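ORF10 (Moritella marina, PDB 6RIW) is the ketosynthase-chain length factor didomain of a polyunsaturated fatty acid synthase subunit, and probably condenses acyl units on acyl carrier protein during fatty acid elongation. Local coordinates at residues Tyr201-Cys207 with Ile285-Ser291. Residues are numbered along the deposited sequence; the frame is centred on the assembly and turned at random.
Sequences YSVKLAC and IKGGALS. With MG (magnesium ion), chain B.
A buried helix-on-sheet packing joins residues 201-207, part of helix 198-211, to residues 285-291 of strand 283-292 inside the ketosynthase half of the didomain. The segment axes approach to 8.9 Å and their N-to-C directions differ by 119° (signed crossing -119°), so the helix lies obliquely over the strand. CA atoms pair as Tyr201 with Leu290 (7.2 Å), Lys204 with Gly288 (6.9 Å) and Cys207 with Ile285 (8.5 Å); 402 Å² is buried. Helical geometry is regular, with Leu205 N to Tyr201 O and Cys207 N to Val203 O both 2.9 Å. Leu290 (rotamer m,t) is the most covered residue (105 Å²): its CD2 sits 3.8 Å from the Tyr201 ring centroid, 5° off the normal, a CH-pi contact over one face, while its CD1 is 4.1 Å from Leu205 CD2. At the other end, Ile285 CD1 meets Val203 CG1 at 3.7 Å and Cys207 SG at 3.9 Å. Between them, Lys204 (chi1 t, chi2 p) runs beside the strand at Gly288, where the backbone is extended and an ideal CB would lie 4.0 Å from Lys204 CD; CE is 3.3 Å from Gly288 O, and NZ forms a salt bridge with Asp208. Lys286 (-83/-30°) and Gly287 form a classic beta bulge opposite Val448. Lys286 O binds magnesium at 2.2 Å, with Met1 O also a ligand; a water 2.4 Å from the ion lies 2.9 Å from Ile285 O. Helix 304-318 covers the other face through Ala289 and Ser291, giving alpha-beta-alpha packing within the five-layered alpha-beta-alpha-beta-alpha thiolase fold.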
loop_
_atom_site.group_PDB
_atom_site.type_symbol
_atom_site.label_atom_id
_atom_site.label_comp_id
_atom_site.label_asym_id
_atom_site.label_seq_id
_atom_site.Cartn_x
_atom_site.Cartn_y
_atom_site.Cartn_z
ATOM N N TYR A 201 -9.290 -5.947 6.987
ATOM C CA TYR A 201 -8.030 -6.691 7.021
ATOM C C TYR A 201 -7.153 -6.236 8.183
ATOM O O TYR A 201 -6.571 -7.065 8.896
ATOM C CB TYR A 201 -7.284 -6.532 5.695
ATOM C CG TYR A 201 -7.699 -7.585 4.679
ATOM C CD1 TYR A 201 -8.991 -7.610 4.170
ATOM C CD2 TYR A 201 -6.798 -8.559 4.242
ATOM C CE1 TYR A 201 -9.388 -8.570 3.244
ATOM C CE2 TYR A 201 -7.186 -9.535 3.331
ATOM C CZ TYR A 201 -8.486 -9.530 2.837
ATOM O OH TYR A 201 -8.893 -10.475 1.927
ATOM N N SER A 202 -7.017 -4.921 8.371
ATOM C CA SER A 202 -6.187 -4.416 9.464
ATOM C C SER A 202 -6.718 -4.854 10.826
ATOM O O SER A 202 -5.941 -5.253 11.710
ATOM C CB SER A 202 -6.104 -2.881 9.399
ATOM O OG SER A 202 -5.511 -2.502 8.169
ATOM N N VAL A 203 -8.032 -4.768 11.023
ATOM C CA VAL A 203 -8.605 -5.160 12.315
ATOM C C VAL A 203 -8.405 -6.655 12.561
ATOM O O VAL A 203 -7.955 -7.073 13.644
ATOM C CB VAL A 203 -10.090 -4.750 12.384
ATOM C CG1 VAL A 203 -10.791 -5.418 13.585
ATOM C CG2 VAL A 203 -10.179 -3.217 12.466
ATOM N N LYS A 204 -8.705 -7.478 11.553
ATOM C CA LYS A 204 -8.562 -8.921 11.701
ATOM C C LYS A 204 -7.109 -9.308 11.978
ATOM O O LYS A 204 -6.832 -10.103 12.879
ATOM C CB LYS A 204 -9.096 -9.626 10.452
ATOM C CG LYS A 204 -8.934 -11.146 10.464
ATOM C CD LYS A 204 -9.655 -11.759 11.662
ATOM C CE LYS A 204 -9.416 -13.282 11.770
ATOM N NZ LYS A 204 -8.081 -13.716 11.263
ATOM N N LEU A 205 -6.156 -8.747 11.226
ATOM C CA LEU A 205 -4.762 -9.101 11.486
ATOM C C LEU A 205 -4.283 -8.557 12.823
ATOM O O LEU A 205 -3.412 -9.162 13.464
ATOM C CB LEU A 205 -3.868 -8.584 10.344
ATOM C CG LEU A 205 -4.124 -9.241 8.995
ATOM C CD1 LEU A 205 -3.155 -8.648 7.969
ATOM C CD2 LEU A 205 -3.958 -10.757 9.052
ATOM N N ALA A 206 -4.827 -7.427 13.272
ATOM C CA ALA A 206 -4.433 -6.927 14.586
ATOM C C ALA A 206 -4.951 -7.844 15.691
ATOM O O ALA A 206 -4.240 -8.100 16.675
ATOM C CB ALA A 206 -4.931 -5.490 14.791
ATOM N N CYS A 207 -6.178 -8.368 15.533
ATOM C CA CYS A 207 -6.663 -9.411 16.437
ATOM C C CYS A 207 -5.735 -10.622 16.441
ATOM O O CYS A 207 -5.438 -11.176 17.511
ATOM C CB CYS A 207 -8.081 -9.862 16.060
ATOM S SG CYS A 207 -9.353 -8.595 16.204
ATOM N N ILE A 285 -15.282 -8.228 19.328
ATOM C CA ILE A 285 -15.035 -8.887 18.054
ATOM C C ILE A 285 -15.009 -10.382 18.349
ATOM O O ILE A 285 -14.099 -10.882 19.019
ATOM C CB ILE A 285 -13.732 -8.410 17.394
ATOM C CG1 ILE A 285 -13.798 -6.892 17.138
ATOM C CG2 ILE A 285 -13.516 -9.153 16.082
ATOM C CD1 ILE A 285 -12.474 -6.277 16.718
ATOM N N LYS A 286 -16.047 -11.086 17.891
ATOM C CA LYS A 286 -16.217 -12.494 18.213
ATOM C C LYS A 286 -15.394 -13.372 17.292
ATOM O O LYS A 286 -14.946 -14.455 17.698
ATOM C CB LYS A 286 -17.700 -12.873 18.114
ATOM C CG LYS A 286 -18.077 -14.187 18.804
ATOM C CD LYS A 286 -18.005 -14.083 20.338
ATOM C CE LYS A 286 -18.186 -15.451 20.990
ATOM N NZ LYS A 286 -17.320 -16.500 20.327
ATOM N N GLY A 287 -15.183 -12.916 16.064
ATOM C CA GLY A 287 -14.392 -13.665 15.115
ATOM C C GLY A 287 -14.466 -12.996 13.760
ATOM O O GLY A 287 -15.048 -11.920 13.608
ATOM N N GLY A 288 -13.864 -13.652 12.781
ATOM C CA GLY A 288 -13.947 -13.153 11.425
ATOM C C GLY A 288 -12.966 -13.900 10.556
ATOM O O GLY A 288 -12.254 -14.796 11.015
ATOM N N ALA A 289 -12.934 -13.502 9.287
ATOM C CA ALA A 289 -12.131 -14.236 8.327
ATOM C C ALA A 289 -11.814 -13.367 7.127
ATOM O O ALA A 289 -12.495 -12.379 6.832
ATOM C CB ALA A 289 -12.829 -15.508 7.847
ATOM N N LEU A 290 -10.783 -13.791 6.417
ATOM C CA LEU A 290 -10.392 -13.211 5.147
ATOM C C LEU A 290 -10.471 -14.286 4.071
ATOM O O LEU A 290 -10.424 -15.489 4.349
ATOM C CB LEU A 290 -8.972 -12.647 5.228
ATOM C CG LEU A 290 -8.667 -11.937 6.542
ATOM C CD1 LEU A 290 -7.146 -11.765 6.720
ATOM C CD2 LEU A 290 -9.409 -10.589 6.619
ATOM N N SER A 291 -10.613 -13.846 2.832
ATOM C CA SER A 291 -10.558 -14.766 1.707
ATOM C C SER A 291 -10.301 -13.967 0.444
ATOM O O SER A 291 -10.537 -12.757 0.391
ATOM C CB SER A 291 -11.852 -15.575 1.579
ATOM O OG SER A 291 -12.836 -14.840 0.851
HETATM MG MG MG B . -13.396 -15.380 18.985
HETATM O O HOH W 1 -12.340 -13.222 18.906
#